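Local coordinates for Two-component system response regulator/GGDEF domain protein (PDB 3LUF), which probably serves as a two-component response regulator that makes cyclic di-GMP from GTP, the present piece holding its two receiver domains but not the cyclase domain, at residues V77-A82 with E90-A95. Residues are numbered along the deposited sequence; the frame is centred on the assembly and turned at random.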
loop_
_atom_site.group_PDB
_atom_site.type_symbol
_atom_site.label_atom_id
_atom_site.label_comp_id
_atom_site.label_asym_id
_atom_site.label_seq_id
_atom_site.Cartn_x
_atom_site.Cartn_y
_atom_site.Cartn_z
ATOM N N VAL B 77 -24.545 -3.659 -5.068
ATOM C CA VAL B 77 -24.759 -4.559 -3.940
ATOM C C VAL B 77 -23.444 -5.122 -3.435
ATOM O O VAL B 77 -22.618 -5.618 -4.211
ATOM C CB VAL B 77 -25.695 -5.715 -4.325
ATOM C CG1 VAL B 77 -25.784 -6.807 -3.196
ATOM C CG2 VAL B 77 -27.110 -5.187 -4.634
ATOM N N VAL B 78 -23.253 -5.022 -2.125
ATOM C CA VAL B 78 -22.204 -5.753 -1.433
ATOM C C VAL B 78 -22.868 -6.827 -0.584
ATOM O O VAL B 78 -23.761 -6.525 0.202
ATOM C CB VAL B 78 -21.397 -4.786 -0.548
ATOM C CG1 VAL B 78 -20.509 -5.543 0.493
ATOM C CG2 VAL B 78 -20.576 -3.807 -1.440
ATOM N N ILE B 79 -22.453 -8.078 -0.738
ATOM C CA ILE B 79 -23.085 -9.163 0.021
ATOM C C ILE B 79 -22.545 -9.262 1.442
ATOM O O ILE B 79 -21.347 -9.120 1.651
ATOM C CB ILE B 79 -22.923 -10.504 -0.761
ATOM C CG1 ILE B 79 -23.919 -10.509 -1.954
ATOM C CG2 ILE B 79 -23.037 -11.757 0.162
ATOM C CD1 ILE B 79 -23.716 -11.692 -2.901
ATOM N N LEU B 80 -23.435 -9.518 2.411
ATOM C CA LEU B 80 -23.034 -9.868 3.774
ATOM C C LEU B 80 -23.151 -11.368 3.903
ATOM O O LEU B 80 -24.225 -11.918 3.669
ATOM C CB LEU B 80 -23.959 -9.228 4.818
ATOM C CG LEU B 80 -24.112 -7.700 4.839
ATOM C CD1 LEU B 80 -25.310 -7.299 5.722
ATOM C CD2 LEU B 80 -22.864 -7.072 5.402
ATOM N N THR B 81 -22.041 -12.011 4.271
ATOM C CA THR B 81 -21.969 -13.487 4.268
ATOM C C THR B 81 -21.261 -14.031 5.510
ATOM O O THR B 81 -20.260 -13.504 5.945
ATOM C CB THR B 81 -21.350 -14.030 2.969
ATOM O OG1 THR B 81 -21.408 -15.467 2.968
ATOM C CG2 THR B 81 -19.915 -13.557 2.758
ATOM N N ALA B 82 -21.819 -15.088 6.085
ATOM C CA ALA B 82 -21.203 -15.691 7.276
ATOM C C ALA B 82 -20.057 -16.633 6.904
ATOM O O ALA B 82 -19.186 -16.961 7.752
ATOM C CB ALA B 82 -22.275 -16.394 8.149
ATOM N N GLU B 90 -17.027 -16.469 -7.126
ATOM C CA GLU B 90 -17.141 -16.477 -8.588
ATOM C C GLU B 90 -18.574 -16.228 -9.046
ATOM O O GLU B 90 -18.805 -15.385 -9.915
ATOM C CB GLU B 90 -16.593 -17.800 -9.148
ATOM C CG GLU B 90 -17.086 -18.187 -10.552
ATOM C CD GLU B 90 -16.121 -19.130 -11.285
ATOM O OE1 GLU B 90 -15.373 -19.884 -10.607
ATOM O OE2 GLU B 90 -16.104 -19.108 -12.544
ATOM N N ALA B 91 -19.525 -16.952 -8.451
ATOM C CA ALA B 91 -20.956 -16.758 -8.742
ATOM C C ALA B 91 -21.396 -15.318 -8.481
ATOM O O ALA B 91 -22.064 -14.709 -9.298
ATOM C CB ALA B 91 -21.811 -17.729 -7.934
ATOM N N TRP B 92 -20.991 -14.771 -7.340
ATOM C CA TRP B 92 -21.419 -13.436 -6.965
ATOM C C TRP B 92 -20.842 -12.391 -7.894
ATOM O O TRP B 92 -21.538 -11.468 -8.290
ATOM C CB TRP B 92 -20.990 -13.134 -5.544
ATOM C CG TRP B 92 -21.604 -14.044 -4.558
ATOM C CD1 TRP B 92 -22.730 -14.792 -4.719
ATOM C CD2 TRP B 92 -21.153 -14.270 -3.222
ATOM N NE1 TRP B 92 -22.994 -15.506 -3.577
ATOM C CE2 TRP B 92 -22.050 -15.189 -2.631
ATOM C CE3 TRP B 92 -20.067 -13.793 -2.466
ATOM C CZ2 TRP B 92 -21.896 -15.648 -1.319
ATOM C CZ3 TRP B 92 -19.916 -14.236 -1.157
ATOM C CH2 TRP B 92 -20.835 -15.162 -0.594
ATOM N N LEU B 93 -19.575 -12.542 -8.251
ATOM C CA LEU B 93 -18.974 -11.563 -9.147
ATOM C C LEU B 93 -19.531 -11.631 -10.567
ATOM O O LEU B 93 -19.745 -10.597 -11.199
ATOM C CB LEU B 93 -17.447 -11.623 -9.092
ATOM C CG LEU B 93 -16.930 -11.248 -7.688
ATOM C CD1 LEU B 93 -15.473 -11.601 -7.549
ATOM C CD2 LEU B 93 -17.141 -9.771 -7.359
ATOM N N GLU B 94 -19.812 -12.837 -11.046
ATOM C CA GLU B 94 -20.474 -13.022 -12.344
ATOM C C GLU B 94 -21.850 -12.346 -12.355
ATOM O O GLU B 94 -22.262 -11.760 -13.362
ATOM C CB GLU B 94 -20.625 -14.522 -12.659
ATOM C CG GLU B 94 -19.748 -15.044 -13.819
ATOM C CD GLU B 94 -18.267 -15.251 -13.456
ATOM O OE1 GLU B 94 -17.929 -15.389 -12.261
ATOM O OE2 GLU B 94 -17.432 -15.281 -14.384
ATOM N N ALA B 95 -22.555 -12.428 -11.227
ATOM C CA ALA B 95 -23.874 -11.829 -11.077
ATOM C C ALA B 95 -23.832 -10.300 -10.929
ATOM O O ALA B 95 -24.859 -9.649 -11.010
ATOM C CB ALA B 95 -24.611 -12.468 -9.911
#
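The indole of Trp-92 reaches from helix 86-94 to the strand 77-81, where Ile-79 and Thr-81 receive it. The main interaction is a CH-pi contact: CD1 of Ile-79 sits over one face of the indole, 3.6 Å from the centroid of its five-membered ring and only 10° off the ring normal. This methyl, nearly equidistant from CG and CD2 of Trp-92, covers the pyrrole end. Ile-79 owes the position to an extended chain tip, with CD1 anti to CA (chi2 172°). Its other branch follows the benzene end, CG2 coming within 4.1 Å of Trp-92 CH2. A beta-branched isoleucine suits this place because its two arms can serve both rings at once.

The pair belongs to a right-handed beta-alpha-beta crossover, strand 77-81, helix 86-94, strand 99-102, in the first of two CheY-like receiver domains, where five parallel strands run in the order 2-1-3-4-5. Such a large flat side chain can bridge the gap between helix and sheet, the CA atoms of Ile-79 and Trp-92 being 8.4 Å apart.

Thr-81 meets the far rim of the ring by van der Waals contact. Its OG1 lies at the edge, near the ring plane, 3.6 Å from Trp-92 CH2, with its CG2 4.0 Å from CZ3. The hydroxyl is hydrogen-bonded to the backbone O of Asp-83. Threonine therefore combines a polar link to the following loop with apolar surface for the indole, and its side chain is about 7 Å from that of the magnesium ligand Asp-55, the predicted phosphorylation site. It occupies the place of the conserved Thr/Ser that senses phosphorylation in CheY-like receivers, and touches Tyr-100, consistent with the usual Thr/Tyr switch pair.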